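PDB 4K82: Lv-ranaspumin (Lv-RSN-1) from Leptodactylus vastus, which is a surfactant protein of the frog's foam nest, probably acting at the air-water interface to help form and stabilise the foam. Local coordinates for residues L30-V35 with E59-R64; L76-L81 with G90-G95. All coordinates share one frame; numbering follows the deposited sequence.

Interaction 1: residues L30-V35 with E59-R64; sequences LVELAV and ERTLER
Two helical segments, 30-35 and 59-64, run antiparallel at 169° with their axes 10.5 Å apart, and Glu-32 faces Thr-61. Glu-32 carries the contact. Its CG lies anti to the carbonyl carbon and the chain beyond is extended (chi2 179°), so the carboxylate crosses to the second helix and meets Arg-64 at about a right angle. Glu-32 OE2 offers its syn lone pair to Arg-64 NH2, in one of that residue's two conformers, at 2.8 Å, close to the guanidinium plane, while OE1 accepts only a weak bond from the same nitrogen. The carboxylate plane stands 82° to the guanidinium, and NH2 alone carries the salt bridge, shared unequally between the oxygens. Three waters also grip the carboxylate: one links OE1 to the carbonyl O of Thr-61, one joins OE2 to Arg-64 NH1, and one donates to Thr-61 OG1 and weakly to OE2. Thr-61 OG1 is also bonded to Leu-57 O of its own helix; its methyl CG2 lies 3.8 Å from Glu-32 CB. Beside this polar edge, Leu-33 CD2 reaches Leu-62 CD2 at 4.5 Å. Helix 69-76 packs on Leu-62, helix 107-121 on Ala-34 and Val-35, and helix 133-144 on Glu-32 through Val-135.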
ATOM      1  N   LEU A  30      -7.594  -1.401   6.868  1.00 21.21           N
ATOM      2  CA  LEU A  30      -7.509   0.042   6.617  1.00 20.78           C
ATOM      3  C   LEU A  30      -6.337   0.367   5.689  1.00 23.11           C
ATOM      4  O   LEU A  30      -6.479   1.125   4.722  1.00 20.67           O
ATOM      5  CB  LEU A  30      -7.387   0.836   7.919  1.00 28.03           C
ATOM      6  CG  LEU A  30      -7.260   2.349   7.678  1.00 29.61           C
ATOM      7  CD1 LEU A  30      -8.485   2.891   6.949  1.00 28.90           C
ATOM      8  CD2 LEU A  30      -7.011   3.120   8.976  1.00 36.96           C
ATOM      9  N   VAL A  31      -5.178  -0.208   5.983  1.00 22.23           N
ATOM     10  CA  VAL A  31      -3.993  -0.008   5.153  1.00 20.21           C
ATOM     11  C   VAL A  31      -4.227  -0.479   3.720  1.00 16.84           C
ATOM     12  O   VAL A  31      -3.910   0.236   2.763  1.00 18.91           O
ATOM     13  CB  VAL A  31      -2.770  -0.728   5.762  1.00 22.58           C
ATOM     14  CG1 VAL A  31      -1.628  -0.818   4.752  1.00 24.16           C
ATOM     15  CG2 VAL A  31      -2.324  -0.016   7.044  1.00 20.72           C
ATOM     16  N   GLU A  32      -4.843  -1.653   3.564  1.00 17.28           N
ATOM     17  CA  GLU A  32      -5.068  -2.206   2.237  1.00 18.65           C
ATOM     18  C   GLU A  32      -6.057  -1.362   1.435  1.00 18.11           C
ATOM     19  O   GLU A  32      -5.892  -1.183   0.224  1.00 18.94           O
ATOM     20  CB  GLU A  32      -5.563  -3.650   2.338  1.00 21.24           C
ATOM     21  CG  GLU A  32      -4.511  -4.601   2.901  1.00 24.93           C
ATOM     22  CD  GLU A  32      -5.018  -6.023   3.030  1.00 36.02           C
ATOM     23  OE1 GLU A  32      -6.087  -6.218   3.649  1.00 41.96           O
ATOM     24  OE2 GLU A  32      -4.349  -6.939   2.509  1.00 45.69           O
ATOM     25  N   LEU A  33      -7.093  -0.857   2.109  1.00 18.26           N
ATOM     26  CA  LEU A  33      -8.074  -0.015   1.445  1.00 16.84           C
ATOM     27  C   LEU A  33      -7.442   1.295   1.019  1.00 18.29           C
ATOM     28  O   LEU A  33      -7.762   1.811  -0.053  1.00 18.39           O
ATOM     29  CB  LEU A  33      -9.290   0.265   2.340  1.00 16.23           C
ATOM     30  CG  LEU A  33     -10.151  -0.963   2.619  1.00 17.97           C
ATOM     31  CD1 LEU A  33     -11.317  -0.572   3.524  1.00 19.22           C
ATOM     32  CD2 LEU A  33     -10.648  -1.588   1.316  1.00 20.84           C
ATOM     33  N   ALA A  34      -6.564   1.842   1.861  1.00 18.52           N
ATOM     34  CA  ALA A  34      -5.903   3.104   1.539  1.00 16.79           C
ATOM     35  C   ALA A  34      -5.062   2.933   0.276  1.00 16.28           C
ATOM     36  O   ALA A  34      -5.059   3.793  -0.598  1.00 17.59           O
ATOM     37  CB  ALA A  34      -5.038   3.578   2.708  1.00 19.81           C
ATOM     38  N   VAL A  35      -4.355   1.815   0.174  1.00 16.02           N
ATOM     39  CA  VAL A  35      -3.567   1.526  -1.016  1.00 14.44           C
ATOM     40  C   VAL A  35      -4.436   1.481  -2.266  1.00 19.64           C
ATOM     41  O   VAL A  35      -4.123   2.117  -3.268  1.00 17.38           O
ATOM     42  CB  VAL A  35      -2.808   0.201  -0.869  1.00 16.63           C
ATOM     43  CG1 VAL A  35      -2.161  -0.187  -2.187  1.00 19.36           C
ATOM     44  CG2 VAL A  35      -1.774   0.305   0.257  1.00 18.02           C
ATOM     45  N   GLU A  59     -12.497  -6.246  -4.119  1.00 19.92           N
ATOM     46  CA  GLU A  59     -13.409  -7.346  -3.826  1.00 17.13           C
ATOM     47  C   GLU A  59     -12.724  -8.384  -2.950  1.00 18.91           C
ATOM     48  O   GLU A  59     -13.274  -8.798  -1.922  1.00 20.15           O
ATOM     49  CB  GLU A  59     -13.934  -7.955  -5.133  1.00 18.61           C
ATOM     50  CG  GLU A  59     -14.874  -7.026  -5.874  1.00 24.57           C
ATOM     51  CD  GLU A  59     -15.338  -7.561  -7.213  1.00 39.77           C
ATOM     52  OE1 GLU A  59     -14.582  -8.327  -7.851  1.00 47.93           O
ATOM     53  OE2 GLU A  59     -16.466  -7.214  -7.627  1.00 41.82           O
ATOM     54  N   ARG A  60     -11.517  -8.787  -3.339  1.00 18.56           N
ATOM     55  CA  ARG A  60     -10.791  -9.811  -2.588  1.00 18.85           C
ATOM     56  C   ARG A  60     -10.440  -9.338  -1.191  1.00 18.14           C
ATOM     57  O   ARG A  60     -10.551 -10.082  -0.223  1.00 20.64           O
ATOM     58  CB  ARG A  60      -9.514 -10.227  -3.321  1.00 26.00           C
ATOM     59  CG  ARG A  60      -9.752 -11.028  -4.591  1.00 36.97           C
ATOM     60  CD  ARG A  60      -8.439 -11.555  -5.149  1.00 50.96           C
ATOM     61  NE  ARG A  60      -7.568 -10.468  -5.579  1.00 50.37           N
ATOM     62  CZ  ARG A  60      -7.400 -10.101  -6.846  1.00 40.73           C
ATOM     63  NH1 ARG A  60      -6.591  -9.096  -7.140  1.00 48.68           N
ATOM     64  NH2 ARG A  60      -8.030 -10.748  -7.820  1.00 52.22           N
ATOM     65  N   THR A  61      -9.969  -8.099  -1.089  1.00 19.06           N
ATOM     66  CA  THR A  61      -9.595  -7.537   0.195  1.00 19.14           C
ATOM     67  C   THR A  61     -10.781  -7.518   1.158  1.00 20.17           C
ATOM     68  O   THR A  61     -10.642  -7.877   2.321  1.00 18.73           O
ATOM     69  CB  THR A  61      -9.052  -6.110   0.005  1.00 18.53           C
ATOM     70  OG1 THR A  61      -7.859  -6.172  -0.781  1.00 21.28           O
ATOM     71  CG2 THR A  61      -8.744  -5.460   1.330  1.00 22.65           C
ATOM     72  N   LEU A  62     -11.952  -7.120   0.668  1.00 20.53           N
ATOM     73  CA  LEU A  62     -13.147  -7.103   1.519  1.00 14.48           C
ATOM     74  C   LEU A  62     -13.585  -8.512   1.914  1.00 18.02           C
ATOM     75  O   LEU A  62     -13.980  -8.742   3.058  1.00 20.38           O
ATOM     76  CB  LEU A  62     -14.277  -6.337   0.848  1.00 18.37           C
ATOM     77  CG  LEU A  62     -13.952  -4.847   0.824  1.00 20.82           C
ATOM     78  CD1 LEU A  62     -14.858  -4.173  -0.168  1.00 20.69           C
ATOM     79  CD2 LEU A  62     -14.105  -4.251   2.217  1.00 21.26           C
ATOM     80  N   GLU A  63     -13.498  -9.443   0.976  1.00 21.92           N
ATOM     81  CA  GLU A  63     -13.859 -10.831   1.274  1.00 20.11           C
ATOM     82  C   GLU A  63     -12.994 -11.409   2.389  1.00 23.44           C
ATOM     83  O   GLU A  63     -13.496 -12.092   3.291  1.00 23.90           O
ATOM     84  CB  GLU A  63     -13.760 -11.693   0.025  1.00 23.40           C
ATOM     85  CG  GLU A  63     -14.822 -11.374  -1.011  1.00 36.71           C
ATOM     86  CD  GLU A  63     -15.086 -12.531  -1.954  1.00 50.08           C
ATOM     87  OE1 GLU A  63     -14.736 -13.677  -1.598  1.00 54.49           O
ATOM     88  OE2 GLU A  63     -15.649 -12.295  -3.046  1.00 54.06           O
ATOM     89  N   ARG A  64     -11.698 -11.122   2.334  0.55 20.40           N
ATOM     90  CA  ARG A  64     -10.760 -11.615   3.338  0.55 20.64           C
ATOM     91  C   ARG A  64     -11.098 -11.083   4.728  0.55 26.91           C
ATOM     92  O   ARG A  64     -10.724 -11.679   5.743  0.55 28.53           O
ATOM     93  CB  ARG A  64      -9.324 -11.234   2.958  0.55 24.77           C
ATOM     94  CG  ARG A  64      -8.799 -11.976   1.740  0.55 25.28           C
ATOM     95  CD  ARG A  64      -7.487 -11.382   1.247  0.55 29.26           C
ATOM     96  NE  ARG A  64      -6.511 -11.262   2.327  0.55 32.29           N
ATOM     97  CZ  ARG A  64      -5.925 -10.123   2.677  0.55 37.06           C
ATOM     98  NH1 ARG A  64      -5.051 -10.105   3.674  0.55 35.59           N
ATOM     99  NH2 ARG A  64      -6.203  -9.004   2.022  0.55 34.28           N
TER
HETATM  100  O   HOH W   1      -5.125  -5.781  -0.610  1.00 30.93           O
HETATM  101  O   HOH W   2      -8.510  -7.807   4.160  1.00 31.15           O
HETATM  102  O   HOH W   3      -2.675  -8.186   4.648  1.00 38.22           O

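Interaction 2: residues L76-L81 with G90-G95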
ATOM      1  N   LEU A  76     -24.132   2.243  -0.424  1.00 30.02           N
ATOM      2  CA  LEU A  76     -23.710   3.536  -0.948  1.00 35.30           C
ATOM      3  C   LEU A  76     -24.815   4.103  -1.843  1.00 36.30           C
ATOM      4  O   LEU A  76     -24.811   5.286  -2.180  1.00 38.91           O
ATOM      5  CB  LEU A  76     -22.384   3.430  -1.717  1.00 31.82           C
ATOM      6  CG  LEU A  76     -21.111   3.072  -0.930  1.00 32.84           C
ATOM      7  CD1 LEU A  76     -19.907   2.871  -1.863  1.00 29.42           C
ATOM      8  CD2 LEU A  76     -20.797   4.128   0.115  1.00 35.40           C
ATOM      9  N   GLY A  77     -25.753   3.243  -2.224  1.00 36.33           N
ATOM     10  CA  GLY A  77     -26.898   3.658  -3.015  1.00 41.61           C
ATOM     11  C   GLY A  77     -26.606   3.735  -4.501  1.00 44.06           C
ATOM     12  O   GLY A  77     -27.408   4.255  -5.272  1.00 50.02           O
ATOM     13  N   LEU A  78     -25.459   3.203  -4.907  1.00 34.42           N
ATOM     14  CA  LEU A  78     -25.016   3.296  -6.297  1.00 44.89           C
ATOM     15  C   LEU A  78     -25.813   2.430  -7.291  1.00 44.01           C
ATOM     16  O   LEU A  78     -25.618   2.535  -8.499  1.00 55.15           O
ATOM     17  CB  LEU A  78     -23.521   2.972  -6.381  1.00 37.38           C
ATOM     18  CG  LEU A  78     -22.643   3.958  -5.610  1.00 34.01           C
ATOM     19  CD1 LEU A  78     -21.166   3.571  -5.613  1.00 32.51           C
ATOM     20  CD2 LEU A  78     -22.858   5.346  -6.209  1.00 37.38           C
ATOM     21  N   GLU A  79     -26.721   1.596  -6.792  1.00 55.57           N
ATOM     22  CA  GLU A  79     -27.367   0.579  -7.630  1.00 58.55           C
ATOM     23  C   GLU A  79     -28.837   0.814  -7.996  1.00 65.21           C
ATOM     24  O   GLU A  79     -29.501  -0.110  -8.457  1.00 72.36           O
ATOM     25  CB  GLU A  79     -27.259  -0.794  -6.957  1.00 60.17           C
ATOM     26  CG  GLU A  79     -25.867  -1.409  -6.955  1.00 53.96           C
ATOM     27  CD  GLU A  79     -25.538  -2.140  -8.247  1.00 63.77           C
ATOM     28  OE1 GLU A  79     -24.423  -2.697  -8.343  1.00 65.53           O
ATOM     29  OE2 GLU A  79     -26.389  -2.159  -9.164  1.00 63.74           O
ATOM     30  N   GLU A  80     -29.353   2.025  -7.808  1.00 68.43           N
ATOM     31  CA  GLU A  80     -30.794   2.248  -7.986  1.00 76.16           C
ATOM     32  C   GLU A  80     -31.244   2.166  -9.456  1.00 75.43           C
ATOM     33  O   GLU A  80     -31.615   1.091  -9.935  1.00 73.35           O
ATOM     34  CB  GLU A  80     -31.226   3.558  -7.319  1.00 67.99           C
ATOM     35  CG  GLU A  80     -30.531   3.832  -5.975  1.00 59.94           C
ATOM     36  CD  GLU A  80     -30.733   2.726  -4.936  1.00 67.69           C
ATOM     37  OE1 GLU A  80     -31.610   2.888  -4.060  1.00 68.08           O
ATOM     38  OE2 GLU A  80     -30.004   1.707  -4.979  1.00 67.84           O
ATOM     39  N   LEU A  81     -31.226   3.294 -10.163  1.00 79.70           N
ATOM     40  CA  LEU A  81     -31.416   3.292 -11.614  1.00 71.40           C
ATOM     41  C   LEU A  81     -30.165   3.902 -12.234  1.00 66.07           C
ATOM     42  O   LEU A  81     -29.279   3.184 -12.714  1.00 65.30           O
ATOM     43  CB  LEU A  81     -32.668   4.087 -12.027  1.00 71.56           C
ATOM     44  CG  LEU A  81     -33.435   3.716 -13.315  1.00 59.51           C
ATOM     45  CD1 LEU A  81     -34.708   4.553 -13.482  1.00 49.15           C
ATOM     46  CD2 LEU A  81     -32.584   3.798 -14.577  1.00 50.39           C
ATOM     47  N   GLY A  90     -14.986   4.185 -10.155  1.00 22.73           N
ATOM     48  CA  GLY A  90     -14.629   5.474  -9.603  1.00 25.76           C
ATOM     49  C   GLY A  90     -15.617   5.907  -8.547  1.00 22.14           C
ATOM     50  O   GLY A  90     -15.227   6.425  -7.498  1.00 21.94           O
ATOM     51  N   ASP A  91     -16.898   5.670  -8.812  1.00 23.44           N
ATOM     52  CA  ASP A  91     -17.930   6.006  -7.847  1.00 21.99           C
ATOM     53  C   ASP A  91     -17.828   5.160  -6.591  1.00 20.36           C
ATOM     54  O   ASP A  91     -18.103   5.655  -5.502  1.00 20.72           O
ATOM     55  CB  ASP A  91     -19.325   5.868  -8.448  1.00 24.23           C
ATOM     56  CG  ASP A  91     -19.652   6.984  -9.414  1.00 33.41           C
ATOM     57  OD1 ASP A  91     -18.917   8.000  -9.428  1.00 34.84           O
ATOM     58  OD2 ASP A  91     -20.653   6.851 -10.144  1.00 34.48           O
ATOM     59  N   ILE A  92     -17.467   3.883  -6.748  1.00 20.25           N
ATOM     60  CA  ILE A  92     -17.263   3.018  -5.594  1.00 19.20           C
ATOM     61  C   ILE A  92     -16.107   3.538  -4.748  1.00 18.32           C
ATOM     62  O   ILE A  92     -16.209   3.649  -3.528  1.00 20.61           O
ATOM     63  CB  ILE A  92     -16.994   1.555  -6.008  1.00 18.97           C
ATOM     64  CG1 ILE A  92     -18.260   0.965  -6.627  1.00 22.11           C
ATOM     65  CG2 ILE A  92     -16.538   0.750  -4.811  1.00 19.60           C
ATOM     66  CD1 ILE A  92     -18.059  -0.397  -7.252  1.00 24.96           C
ATOM     67  N   ILE A  93     -15.014   3.883  -5.413  1.00 17.59           N
ATOM     68  CA  ILE A  93     -13.832   4.359  -4.703  1.00 17.84           C
ATOM     69  C   ILE A  93     -14.121   5.656  -3.942  1.00 21.08           C
ATOM     70  O   ILE A  93     -13.753   5.789  -2.771  1.00 19.28           O
ATOM     71  CB  ILE A  93     -12.643   4.526  -5.665  1.00 18.79           C
ATOM     72  CG1 ILE A  93     -12.188   3.169  -6.212  1.00 20.39           C
ATOM     73  CG2 ILE A  93     -11.477   5.284  -4.979  1.00 21.25           C
ATOM     74  CD1 ILE A  93     -11.427   2.290  -5.213  1.00 23.81           C
ATOM     75  N   GLN A  94     -14.806   6.594  -4.592  1.00 18.93           N
ATOM     76  CA  GLN A  94     -15.097   7.870  -3.945  1.00 20.32           C
ATOM     77  C   GLN A  94     -16.091   7.677  -2.805  1.00 20.42           C
ATOM     78  O   GLN A  94     -15.922   8.246  -1.724  1.00 20.89           O
ATOM     79  CB  GLN A  94     -15.600   8.907  -4.955  1.00 21.24           C
ATOM     80  CG  GLN A  94     -14.530   9.351  -5.951  1.00 22.51           C
ATOM     81  CD  GLN A  94     -13.290   9.947  -5.276  1.00 28.01           C
ATOM     82  OE1 GLN A  94     -12.225   9.326  -5.241  1.00 26.81           O
ATOM     83  NE2 GLN A  94     -13.427  11.160  -4.743  1.00 26.92           N
ATOM     84  N   GLY A  95     -17.109   6.851  -3.043  1.00 21.11           N
ATOM     85  CA  GLY A  95     -18.068   6.499  -2.010  1.00 24.04           C
ATOM     86  C   GLY A  95     -17.427   5.827  -0.810  1.00 21.68           C
ATOM     87  O   GLY A  95     -17.719   6.152   0.349  1.00 23.28           O
TER
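A Schellman motif closes helix 69-76 at Gly-77, whose positive phi (83°) turns the chain into a type I beta turn from Gly-77 to Glu-80, and the leucines before and after this glycine pack against helical segment 90-95. The tight part sets leucine methyls largely on the helix backbone, by van der Waals contact alone. Leu-76, with CG anti to its carbonyl carbon, sets both methyls against Gly-95: CD1 lies 4.1 Å from Gly-95 CA, and CD2 touches the carbonyl of the same residue. Gly-95 has no side chain, and the leucine lies directly on the helix backbone. One turn nearer the start of helix 89-102, Leu-78 extends CD1 between Asp-91 and Ile-92, reaching Ile-92 CG1 at 4.0 Å and passing along the Asp-91 backbone. Ile-92 is buried, packed also against Val-73, Leu-69 and Leu-58. On the solvent side the contact thins out: Asp-91, exposed, lends its CB to Leu-78 CD1, while Glu-79, Glu-80 and Leu-81 lead away from the helix, the last two poorly ordered. Asp-91 N is bonded to Ser-88 OG near the helix start, and the Asp-91 carbonyl O, which accepts from Gly-95 N, lies 3.7 Å from Leu-78 CD1.

Overall arrangement
Interactions 1 and 2 follow one another along the chain, with helix 69-76 between them: it starts soon after segment 59-64 and ends where segment 76-81 begins. Their centres are about 17 Å apart and their nearest atoms about 6 Å apart, without touching, although both lie on the same side of the chain's centre. Shared helices link them. Leu-69 packs on both Leu-62 and Ile-92, helix 48-64 reaches Ile-92 through Lys-55 and Leu-58, and Ile-93 packs on Ile-36 and Ile-37 of helix 29-42. Interaction 1 thus pairs two helices inside the N-terminal part of this largely helical protein, and interaction 2 packs the end of helix 69-76 and the peripheral loop's first residues on helix 89-102.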